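Local atomic coordinates of CRISPR-associated protein CasA/Cse1 (Thermus thermophilus, PDB entry 4AN8), a protein that forms part of the Cascade ribonucleoprotein complex, which probably uses CRISPR RNA to target invading nucleic acids in bacterial adaptive immunity. Residues H106-F111 against P223-D228; L64-S69 against D214-W219; I19-L22 against V27-V30. All blocks are in the same frame, centred on the assembly; numbering follows the deposited sequence.

Contact 1: H106-F111 against P223-D228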
ATOM      1  N   HIS A 106       5.558  28.730   6.687  1.00 28.90           N
ATOM      2  CA  HIS A 106       4.644  29.815   6.382  1.00 28.90           C
ATOM      3  C   HIS A 106       4.080  30.344   7.684  1.00 28.90           C
ATOM      4  O   HIS A 106       3.729  29.565   8.567  1.00 28.90           O
ATOM      5  CB  HIS A 106       3.519  29.299   5.495  1.00 30.84           C
ATOM      6  CG  HIS A 106       2.762  30.376   4.796  1.00 30.84           C
ATOM      7  ND1 HIS A 106       1.739  31.078   5.397  1.00 30.84           N
ATOM      8  CD2 HIS A 106       2.887  30.886   3.546  1.00 30.84           C
ATOM      9  CE1 HIS A 106       1.257  31.968   4.545  1.00 30.84           C
ATOM     10  NE2 HIS A 106       1.938  31.873   3.415  1.00 30.84           N
ATOM     11  N   PRO A 107       3.981  31.672   7.817  1.00 31.71           N
ATOM     12  CA  PRO A 107       3.510  32.201   9.107  1.00 31.71           C
ATOM     13  C   PRO A 107       2.032  31.908   9.382  1.00 31.71           C
ATOM     14  O   PRO A 107       1.656  31.894  10.545  1.00 31.71           O
ATOM     15  CB  PRO A 107       3.745  33.710   8.977  1.00 41.39           C
ATOM     16  CG  PRO A 107       3.699  33.972   7.513  1.00 41.39           C
ATOM     17  CD  PRO A 107       4.261  32.738   6.839  1.00 41.39           C
ATOM     18  N   GLU A 108       1.234  31.650   8.343  1.00 33.71           N
ATOM     19  CA  GLU A 108      -0.212  31.499   8.480  1.00 33.71           C
ATOM     20  C   GLU A 108      -0.757  30.127   8.079  1.00 33.71           C
ATOM     21  O   GLU A 108      -1.713  29.626   8.692  1.00 33.71           O
ATOM     22  CB  GLU A 108      -0.939  32.571   7.660  1.00100.06           C
ATOM     23  CG  GLU A 108      -0.816  33.980   8.211  1.00100.06           C
ATOM     24  CD  GLU A 108      -1.525  34.145   9.542  1.00100.06           C
ATOM     25  OE1 GLU A 108      -2.697  33.721   9.650  1.00100.06           O
ATOM     26  OE2 GLU A 108      -0.907  34.692  10.482  1.00100.06           O
ATOM     27  N   ALA A 109      -0.190  29.537   7.032  1.00 22.74           N
ATOM     28  CA  ALA A 109      -0.755  28.312   6.466  1.00 22.74           C
ATOM     29  C   ALA A 109       0.306  27.305   5.986  1.00 22.74           C
ATOM     30  O   ALA A 109       0.281  26.881   4.842  1.00 22.74           O
ATOM     31  CB  ALA A 109      -1.694  28.666   5.332  1.00 27.69           C
ATOM     32  N   PRO A 110       1.223  26.899   6.865  1.00 22.05           N
ATOM     33  CA  PRO A 110       2.222  25.954   6.360  1.00 22.05           C
ATOM     34  C   PRO A 110       1.553  24.643   5.912  1.00 22.05           C
ATOM     35  O   PRO A 110       0.558  24.228   6.502  1.00 22.05           O
ATOM     36  CB  PRO A 110       3.153  25.742   7.555  1.00 20.97           C
ATOM     37  CG  PRO A 110       2.259  26.033   8.798  1.00 20.97           C
ATOM     38  CD  PRO A 110       1.227  27.037   8.338  1.00 20.97           C
ATOM     39  N   PHE A 111       2.078  24.030   4.855  1.00 19.11           N
ATOM     40  CA  PHE A 111       1.468  22.863   4.231  1.00 19.11           C
ATOM     41  C   PHE A 111       1.311  21.675   5.205  1.00 19.11           C
ATOM     42  O   PHE A 111       2.287  21.209   5.830  1.00 19.11           O
ATOM     43  CB  PHE A 111       2.300  22.473   2.991  1.00 21.11           C
ATOM     44  CG  PHE A 111       1.766  21.290   2.259  1.00 21.11           C
ATOM     45  CD1 PHE A 111       0.729  21.429   1.354  1.00 21.11           C
ATOM     46  CD2 PHE A 111       2.274  20.024   2.504  1.00 21.11           C
ATOM     47  CE1 PHE A 111       0.228  20.339   0.699  1.00 21.11           C
ATOM     48  CE2 PHE A 111       1.779  18.938   1.848  1.00 21.11           C
ATOM     49  CZ  PHE A 111       0.755  19.095   0.940  1.00 21.11           C
ATOM     50  N   PRO A 223      -6.709  27.072   7.218  1.00 27.04           N
ATOM     51  CA  PRO A 223      -5.623  26.422   7.962  1.00 27.04           C
ATOM     52  C   PRO A 223      -6.092  26.043   9.353  1.00 27.04           C
ATOM     53  O   PRO A 223      -6.981  26.674   9.907  1.00 27.04           O
ATOM     54  CB  PRO A 223      -4.528  27.493   8.028  1.00 26.85           C
ATOM     55  CG  PRO A 223      -5.155  28.758   7.530  1.00 26.85           C
ATOM     56  CD  PRO A 223      -6.316  28.383   6.678  1.00 26.85           C
ATOM     57  N   LEU A 224      -5.522  24.989   9.905  1.00 28.90           N
ATOM     58  CA  LEU A 224      -5.979  24.496  11.189  1.00 28.90           C
ATOM     59  C   LEU A 224      -5.220  25.231  12.250  1.00 28.90           C
ATOM     60  O   LEU A 224      -4.055  25.558  12.045  1.00 28.90           O
ATOM     61  CB  LEU A 224      -5.724  22.989  11.296  1.00 37.82           C
ATOM     62  CG  LEU A 224      -6.460  22.120  10.269  1.00 37.82           C
ATOM     63  CD1 LEU A 224      -5.949  20.673  10.309  1.00 37.82           C
ATOM     64  CD2 LEU A 224      -7.958  22.172  10.496  1.00 37.82           C
ATOM     65  N   ARG A 225      -5.871  25.484  13.382  1.00 26.46           N
ATOM     66  CA  ARG A 225      -5.219  26.166  14.507  1.00 26.46           C
ATOM     67  C   ARG A 225      -5.203  25.263  15.732  1.00 26.46           C
ATOM     68  O   ARG A 225      -6.035  24.352  15.855  1.00 26.46           O
ATOM     69  CB  ARG A 225      -5.938  27.468  14.804  1.00 50.19           C
ATOM     70  CG  ARG A 225      -5.940  28.432  13.628  1.00 50.19           C
ATOM     71  CD  ARG A 225      -4.550  29.017  13.424  1.00 50.19           C
ATOM     72  NE  ARG A 225      -4.527  30.042  12.384  1.00 50.19           N
ATOM     73  CZ  ARG A 225      -3.768  29.985  11.289  1.00 50.19           C
ATOM     74  NH1 ARG A 225      -2.957  28.949  11.091  1.00 50.19           N
ATOM     75  NH2 ARG A 225      -3.820  30.969  10.394  1.00 50.19           N
ATOM     76  N   LEU A 226      -4.265  25.493  16.638  1.00 21.72           N
ATOM     77  CA  LEU A 226      -4.152  24.636  17.808  1.00 21.72           C
ATOM     78  C   LEU A 226      -5.462  24.580  18.600  1.00 21.72           C
ATOM     79  O   LEU A 226      -5.891  23.495  19.059  1.00 21.72           O
ATOM     80  CB  LEU A 226      -3.005  25.108  18.709  1.00 26.02           C
ATOM     81  CG  LEU A 226      -2.856  24.233  19.962  1.00 26.02           C
ATOM     82  CD1 LEU A 226      -2.822  22.717  19.605  1.00 26.02           C
ATOM     83  CD2 LEU A 226      -1.635  24.630  20.744  1.00 26.02           C
ATOM     84  N   GLY A 227      -6.116  25.743  18.736  1.00 25.32           N
ATOM     85  CA  GLY A 227      -7.359  25.843  19.471  1.00 25.32           C
ATOM     86  C   GLY A 227      -8.460  24.966  18.912  1.00 25.32           C
ATOM     87  O   GLY A 227      -9.383  24.586  19.639  1.00 25.32           O
ATOM     88  N   ASP A 228      -8.374  24.623  17.630  1.00 22.46           N
ATOM     89  CA  ASP A 228      -9.391  23.730  17.031  1.00 22.46           C
ATOM     90  C   ASP A 228      -9.086  22.249  17.235  1.00 22.46           C
ATOM     91  O   ASP A 228      -9.931  21.400  17.014  1.00 22.46           O
ATOM     92  CB  ASP A 228      -9.592  24.029  15.547  1.00 43.19           C
ATOM     93  CG  ASP A 228     -10.132  25.424  15.312  1.00 43.19           C
ATOM     94  OD1 ASP A 228     -11.245  25.736  15.801  1.00 43.19           O
ATOM     95  OD2 ASP A 228      -9.442  26.215  14.645  1.00 43.19           O
TER
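The backbone carbonyl oxygen of E108 is held by both terminal nitrogens of R225: NH1 donates to E108 O at 2.8 Å and NH2 to the same atom at 3.0 Å. The oxygen sits end-on between the two nitrogens and almost exactly in the guanidinium plane. Neither bond is perfectly straight, the N-H...O angle being 152° for NH1, as expected when two donors share one acceptor. R225 NH2 also makes a salt bridge to E108 OE1 at 3.1 Å. Here the carboxylate plane stands nearly perpendicular to the guanidinium plane, 88° away, and the E108 side chain is poorly ordered, so this is the softer part of the grip. A bend at chi2 (-72°) brings the guanidinium of R225 back toward the 106-111 loop. Beside it, P223 CB packs on A109 CB at 4.1 Å. The loop is shaped from within as well: H106 ND1 accepts from the backbone N of both E108 and A109, each tilted out of the ring plane. Further along, D116 takes the backbone N-H of L226. With two N-H groups of a cation on a single carbonyl, the contact ties R225 more to the course of the E108 backbone than to its poorly ordered carboxylate.

Contact 2: L64-S69 against D214-W219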
ATOM      1  N   LEU A  64      -4.509  16.477  -9.038  1.00 24.34           N
ATOM      2  CA  LEU A  64      -5.106  16.225 -10.351  1.00 24.34           C
ATOM      3  C   LEU A  64      -6.623  16.215 -10.320  1.00 24.34           C
ATOM      4  O   LEU A  64      -7.267  16.855 -11.149  1.00 24.34           O
ATOM      5  CB  LEU A  64      -4.624  14.897 -10.941  1.00 21.68           C
ATOM      6  CG  LEU A  64      -3.208  14.920 -11.516  1.00 21.68           C
ATOM      7  CD1 LEU A  64      -2.630  13.516 -11.728  1.00 21.68           C
ATOM      8  CD2 LEU A  64      -3.181  15.771 -12.818  1.00 21.68           C
ATOM      9  N   HIS A  65      -7.197  15.475  -9.376  1.00 23.20           N
ATOM     10  CA  HIS A  65      -8.642  15.392  -9.270  1.00 23.20           C
ATOM     11  C   HIS A  65      -9.288  16.763  -9.083  1.00 23.20           C
ATOM     12  O   HIS A  65     -10.341  17.032  -9.640  1.00 23.20           O
ATOM     13  CB  HIS A  65      -9.051  14.487  -8.120  1.00 20.30           C
ATOM     14  CG  HIS A  65      -8.944  13.028  -8.429  1.00 20.30           C
ATOM     15  ND1 HIS A  65      -9.322  12.496  -9.644  1.00 20.30           N
ATOM     16  CD2 HIS A  65      -8.503  11.989  -7.673  1.00 20.30           C
ATOM     17  CE1 HIS A  65      -9.153  11.183  -9.613  1.00 20.30           C
ATOM     18  NE2 HIS A  65      -8.664  10.851  -8.431  1.00 20.30           N
ATOM     19  N   ARG A  66      -8.678  17.620  -8.282  1.00 22.19           N
ATOM     20  CA  ARG A  66      -9.276  18.904  -8.011  1.00 22.19           C
ATOM     21  C   ARG A  66      -9.039  19.844  -9.189  1.00 22.19           C
ATOM     22  O   ARG A  66      -9.958  20.499  -9.653  1.00 22.19           O
ATOM     23  CB  ARG A  66      -8.720  19.489  -6.709  1.00 21.31           C
ATOM     24  CG  ARG A  66      -8.977  18.606  -5.508  1.00 21.31           C
ATOM     25  CD  ARG A  66     -10.479  18.397  -5.329  1.00 21.31           C
ATOM     26  NE  ARG A  66     -11.140  19.627  -4.894  1.00 21.31           N
ATOM     27  CZ  ARG A  66     -12.437  19.704  -4.623  1.00 21.31           C
ATOM     28  NH1 ARG A  66     -13.200  18.619  -4.751  1.00 21.31           N
ATOM     29  NH2 ARG A  66     -12.964  20.861  -4.226  1.00 21.31           N
ATOM     30  N   ALA A  67      -7.804  19.888  -9.680  1.00 25.16           N
ATOM     31  CA  ALA A  67      -7.470  20.772 -10.788  1.00 25.16           C
ATOM     32  C   ALA A  67      -8.258  20.444 -12.045  1.00 25.16           C
ATOM     33  O   ALA A  67      -8.648  21.347 -12.764  1.00 25.16           O
ATOM     34  CB  ALA A  67      -5.994  20.754 -11.073  1.00 23.01           C
ATOM     35  N   LEU A  68      -8.502  19.163 -12.303  1.00 25.10           N
ATOM     36  CA  LEU A  68      -9.226  18.743 -13.506  1.00 25.10           C
ATOM     37  C   LEU A  68     -10.708  18.508 -13.211  1.00 25.10           C
ATOM     38  O   LEU A  68     -11.490  18.209 -14.104  1.00 25.10           O
ATOM     39  CB  LEU A  68      -8.607  17.477 -14.111  1.00 33.51           C
ATOM     40  CG  LEU A  68      -7.109  17.599 -14.413  1.00 33.51           C
ATOM     41  CD1 LEU A  68      -6.509  16.282 -14.860  1.00 33.51           C
ATOM     42  CD2 LEU A  68      -6.876  18.679 -15.460  1.00 33.51           C
ATOM     43  N   SER A  69     -11.079  18.612 -11.946  1.00 33.89           N
ATOM     44  CA  SER A  69     -12.465  18.450 -11.571  1.00 33.89           C
ATOM     45  C   SER A  69     -13.032  17.155 -12.152  1.00 33.89           C
ATOM     46  O   SER A  69     -14.153  17.116 -12.642  1.00 33.89           O
ATOM     47  CB  SER A  69     -13.251  19.663 -12.058  1.00 39.92           C
ATOM     48  OG  SER A  69     -14.442  19.792 -11.325  1.00 39.92           O
ATOM     49  N   ASP A 214     -18.632  17.805  -2.335  1.00 46.70           N
ATOM     50  CA  ASP A 214     -18.587  17.387  -0.930  1.00 46.70           C
ATOM     51  C   ASP A 214     -17.205  16.891  -0.539  1.00 46.70           C
ATOM     52  O   ASP A 214     -17.046  16.107   0.396  1.00 46.70           O
ATOM     53  CB  ASP A 214     -19.632  16.299  -0.639  1.00 77.25           C
ATOM     54  CG  ASP A 214     -21.059  16.841  -0.607  1.00 77.25           C
ATOM     55  OD1 ASP A 214     -21.640  17.066  -1.692  1.00 77.25           O
ATOM     56  OD2 ASP A 214     -21.607  17.027   0.502  1.00 77.25           O
ATOM     57  N   ASP A 215     -16.201  17.343  -1.273  1.00 32.12           N
ATOM     58  CA  ASP A 215     -14.852  16.904  -1.029  1.00 32.12           C
ATOM     59  C   ASP A 215     -13.974  18.125  -1.170  1.00 32.12           C
ATOM     60  O   ASP A 215     -14.337  19.081  -1.846  1.00 32.12           O
ATOM     61  CB  ASP A 215     -14.458  15.816  -2.036  1.00 27.37           C
ATOM     62  CG  ASP A 215     -13.077  15.227  -1.758  1.00 27.37           C
ATOM     63  OD1 ASP A 215     -12.690  15.124  -0.585  1.00 27.37           O
ATOM     64  OD2 ASP A 215     -12.376  14.872  -2.720  1.00 27.37           O
ATOM     65  N   ALA A 216     -12.828  18.097  -0.508  1.00 20.46           N
ATOM     66  CA  ALA A 216     -11.861  19.169  -0.613  1.00 20.46           C
ATOM     67  C   ALA A 216     -10.594  18.662   0.052  1.00 20.46           C
ATOM     68  O   ALA A 216     -10.658  18.024   1.101  1.00 20.46           O
ATOM     69  CB  ALA A 216     -12.382  20.443   0.113  1.00 19.12           C
ATOM     70  N   PRO A 217      -9.450  18.917  -0.570  1.00 23.65           N
ATOM     71  CA  PRO A 217      -8.177  18.588   0.070  1.00 23.65           C
ATOM     72  C   PRO A 217      -7.878  19.617   1.164  1.00 23.65           C
ATOM     73  O   PRO A 217      -8.519  20.686   1.208  1.00 23.65           O
ATOM     74  CB  PRO A 217      -7.161  18.707  -1.075  1.00 22.51           C
ATOM     75  CG  PRO A 217      -7.804  19.709  -2.046  1.00 22.51           C
ATOM     76  CD  PRO A 217      -9.297  19.459  -1.937  1.00 22.51           C
ATOM     77  N   ILE A 218      -6.917  19.291   2.026  1.00 23.77           N
ATOM     78  CA  ILE A 218      -6.613  20.105   3.181  1.00 23.77           C
ATOM     79  C   ILE A 218      -6.315  21.561   2.812  1.00 23.77           C
ATOM     80  O   ILE A 218      -6.618  22.464   3.594  1.00 23.77           O
ATOM     81  CB  ILE A 218      -5.427  19.517   3.988  1.00 17.32           C
ATOM     82  CG1 ILE A 218      -5.316  20.191   5.376  1.00 17.32           C
ATOM     83  CG2 ILE A 218      -4.095  19.631   3.188  1.00 17.32           C
ATOM     84  CD1 ILE A 218      -6.509  19.920   6.298  1.00 17.32           C
ATOM     85  N   TRP A 219      -5.743  21.807   1.631  1.00 24.18           N
ATOM     86  CA  TRP A 219      -5.368  23.173   1.264  1.00 24.18           C
ATOM     87  C   TRP A 219      -6.526  24.034   0.727  1.00 24.18           C
ATOM     88  O   TRP A 219      -6.348  25.233   0.519  1.00 24.18           O
ATOM     89  CB  TRP A 219      -4.197  23.180   0.275  1.00 19.67           C
ATOM     90  CG  TRP A 219      -4.485  22.400  -0.967  1.00 19.67           C
ATOM     91  CD1 TRP A 219      -5.188  22.832  -2.055  1.00 19.67           C
ATOM     92  CD2 TRP A 219      -4.104  21.052  -1.250  1.00 19.67           C
ATOM     93  NE1 TRP A 219      -5.287  21.829  -2.990  1.00 19.67           N
ATOM     94  CE2 TRP A 219      -4.609  20.730  -2.528  1.00 19.67           C
ATOM     95  CE3 TRP A 219      -3.398  20.078  -0.549  1.00 19.67           C
ATOM     96  CZ2 TRP A 219      -4.412  19.490  -3.121  1.00 19.67           C
ATOM     97  CZ3 TRP A 219      -3.202  18.821  -1.158  1.00 19.67           C
ATOM     98  CH2 TRP A 219      -3.707  18.551  -2.416  1.00 19.67           C
TER
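R66 reaches from the last turn of helix 50-67 to the extended loop 214-219 and lays its side chain against that backbone. The chain is bent at both chi2 (-59°) and chi3 (-70°), which turns the guanidinium along the loop while the aliphatic part rests on the P217 ring. R66 CG lies 3.7 Å from P217 CD, and R66 NE is 3.5 Å from the same carbon, approaching at a slant to the guanidinium plane. A216 CA sits over the centre of one guanidinium face, 4.1 Å above it. The carbonyl oxygen of D215 is 3.2 Å from R66 NH1, also oblique. D215 OD2 is 4.3 Å from R66 NH1 and well out of the guanidinium plane, a charge neighbour only. The polar partners of R66 flank the loop segment: NH2 forms a salt bridge with E220 OE1 just after it, and NH1 hydrogen-bonds with Y210 OH and P212 O just before it. Y210 also binds D215 OD2, linking the two charged side chains. P217 CB lies over one face of the W219 ring. Y94 of helix 88-98 and T242 of helix 241-245 each touch R66 and P217, so the contact sits where helices 50-67, 88-98 and 241-245 meet.

Contact 3: I19-L22 against V27-V30; sequences IPVL and VVEV
V21 and V28 meet through their CG2 methyls, 3.9 Å apart, at the middle of the apolar face that they share with I19 and V30. V21 CG2 also reaches diagonally to V30 CG1 at 4.0 Å, so one methyl touches two valines of the partner strand. In V21, chi1 of -69° puts CG1 anti to the carbonyl carbon and leaves CG2 between the backbone N and the carbonyl carbon, turned across to strand 27-30. At the end of this face V30 CG2 rests on I19 CB. I45 of strand 44-45 extends the apolar surface beside I19 and V21.

The other face carries P20, L22, V27 and E29. V27 spreads its two methyls between neighbours: CG1 meets P20 CB, and CG2 approaches L22 CD1 at 3.9 Å, the leucine and valine side chains crossing at about a right angle. Between the faces runs the backbone bonding. V21 N donates to V28 O at 2.9 Å, with V28 N to V21 O as its return bond, and I19 and V30 form the same reciprocal pair. At the non-hydrogen-bonded pair P20-E29, the two CA-H groups point at carbonyls, E29 CA lying 3.2 Å from I19 O. P20 has no N-H to give, and at this pair strand 27-30 calls for none.

At the polar edge E29 CG lies beside P20 CA and the extended chain carries its carboxylate outward, where R159 of helix 154-167 makes a long, weak ion pair with E29 OE2. This is a classic antiparallel beta hairpin, strands 19-23 and 26-30, with 26-30 at the edge of a small three-stranded antiparallel sheet completed by 44-45.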
ATOM      1  N   ILE A  19      10.442  15.602  -4.823  1.00 20.43           N
ATOM      2  CA  ILE A  19       9.839  14.349  -5.274  1.00 20.43           C
ATOM      3  C   ILE A  19      10.870  13.557  -6.091  1.00 20.43           C
ATOM      4  O   ILE A  19      11.275  13.979  -7.183  1.00 20.43           O
ATOM      5  CB  ILE A  19       8.584  14.620  -6.146  1.00 16.57           C
ATOM      6  CG1 ILE A  19       7.560  15.471  -5.388  1.00 16.57           C
ATOM      7  CG2 ILE A  19       7.943  13.319  -6.628  1.00 16.57           C
ATOM      8  CD1 ILE A  19       6.401  15.920  -6.245  1.00 16.57           C
ATOM      9  N   PRO A  20      11.318  12.409  -5.560  1.00 25.35           N
ATOM     10  CA  PRO A  20      12.342  11.638  -6.271  1.00 25.35           C
ATOM     11  C   PRO A  20      11.759  10.832  -7.429  1.00 25.35           C
ATOM     12  O   PRO A  20      10.978   9.902  -7.185  1.00 25.35           O
ATOM     13  CB  PRO A  20      12.884  10.685  -5.196  1.00 19.95           C
ATOM     14  CG  PRO A  20      11.959  10.835  -3.999  1.00 19.95           C
ATOM     15  CD  PRO A  20      10.802  11.696  -4.387  1.00 19.95           C
ATOM     16  N   VAL A  21      12.142  11.164  -8.662  1.00 26.92           N
ATOM     17  CA  VAL A  21      11.662  10.422  -9.826  1.00 26.92           C
ATOM     18  C   VAL A  21      12.819   9.886 -10.679  1.00 26.92           C
ATOM     19  O   VAL A  21      13.872  10.509 -10.775  1.00 26.92           O
ATOM     20  CB  VAL A  21      10.745  11.315 -10.731  1.00 18.06           C
ATOM     21  CG1 VAL A  21       9.415  11.635 -10.047  1.00 18.06           C
ATOM     22  CG2 VAL A  21      11.472  12.600 -11.094  1.00 18.06           C
ATOM     23  N   LEU A  22      12.616   8.742 -11.314  1.00 31.68           N
ATOM     24  CA  LEU A  22      13.627   8.182 -12.194  1.00 31.68           C
ATOM     25  C   LEU A  22      13.531   8.841 -13.568  1.00 31.68           C
ATOM     26  O   LEU A  22      12.463   8.873 -14.193  1.00 31.68           O
ATOM     27  CB  LEU A  22      13.442   6.671 -12.296  1.00 38.43           C
ATOM     28  CG  LEU A  22      14.593   5.764 -12.723  1.00 38.43           C
ATOM     29  CD1 LEU A  22      15.828   5.989 -11.879  1.00 38.43           C
ATOM     30  CD2 LEU A  22      14.134   4.314 -12.621  1.00 38.43           C
ATOM     31  N   VAL A  27      18.121   9.226 -10.552  1.00 32.34           N
ATOM     32  CA  VAL A  27      17.140   9.831  -9.664  1.00 32.34           C
ATOM     33  C   VAL A  27      17.326  11.337  -9.539  1.00 32.34           C
ATOM     34  O   VAL A  27      18.368  11.814  -9.127  1.00 32.34           O
ATOM     35  CB  VAL A  27      17.135   9.158  -8.286  1.00 24.67           C
ATOM     36  CG1 VAL A  27      16.206   9.890  -7.330  1.00 24.67           C
ATOM     37  CG2 VAL A  27      16.709   7.701  -8.441  1.00 24.67           C
ATOM     38  N   VAL A  28      16.313  12.087  -9.925  1.00 26.51           N
ATOM     39  CA  VAL A  28      16.354  13.532  -9.752  1.00 26.51           C
ATOM     40  C   VAL A  28      15.169  13.917  -8.877  1.00 26.51           C
ATOM     41  O   VAL A  28      14.313  13.093  -8.611  1.00 26.51           O
ATOM     42  CB  VAL A  28      16.295  14.297 -11.095  1.00 32.82           C
ATOM     43  CG1 VAL A  28      17.543  14.045 -11.886  1.00 32.82           C
ATOM     44  CG2 VAL A  28      15.098  13.856 -11.905  1.00 32.82           C
ATOM     45  N   GLU A  29      15.133  15.155  -8.413  1.00 30.51           N
ATOM     46  CA  GLU A  29      14.014  15.591  -7.598  1.00 30.51           C
ATOM     47  C   GLU A  29      13.334  16.780  -8.249  1.00 30.51           C
ATOM     48  O   GLU A  29      13.992  17.701  -8.752  1.00 30.51           O
ATOM     49  CB  GLU A  29      14.438  15.855  -6.141  1.00 49.78           C
ATOM     50  CG  GLU A  29      14.876  14.572  -5.416  1.00 49.78           C
ATOM     51  CD  GLU A  29      15.167  14.760  -3.922  1.00 49.78           C
ATOM     52  OE1 GLU A  29      14.970  15.874  -3.401  1.00 49.78           O
ATOM     53  OE2 GLU A  29      15.593  13.789  -3.260  1.00 49.78           O
ATOM     54  N   VAL A  30      12.008  16.718  -8.264  1.00 20.37           N
ATOM     55  CA  VAL A  30      11.178  17.713  -8.891  1.00 20.37           C
ATOM     56  C   VAL A  30      10.083  18.165  -7.917  1.00 20.37           C
ATOM     57  O   VAL A  30       9.871  17.545  -6.855  1.00 20.37           O
ATOM     58  CB  VAL A  30      10.520  17.123 -10.165  1.00 19.93           C
ATOM     59  CG1 VAL A  30      11.611  16.632 -11.137  1.00 19.93           C
ATOM     60  CG2 VAL A  30       9.543  15.991  -9.804  1.00 19.93           C
TER

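Overall arrangement
Contacts 1 and 2 both join a segment from the first quarter of the chain to one from the 214-228 region, and their segments alternate along the sequence. Their centres are about 19 Å apart, but they touch: F111 packs on W219 and L224 on I218. Both rest on an arginine laid against backbone, yet contact 1 lies in loops nearer the surface and uses clear hydrogen bonds, whereas contact 2 sits deeper among helices, its arginine packing and finding its charge partner just past the segment. Contact 3 is separate, about 10 Å from contact 1 and 11 Å from contact 2 at the nearest atoms: a local hairpin of regular backbone bonding, with I19, P20, V21 and V30 buried and V27 exposed.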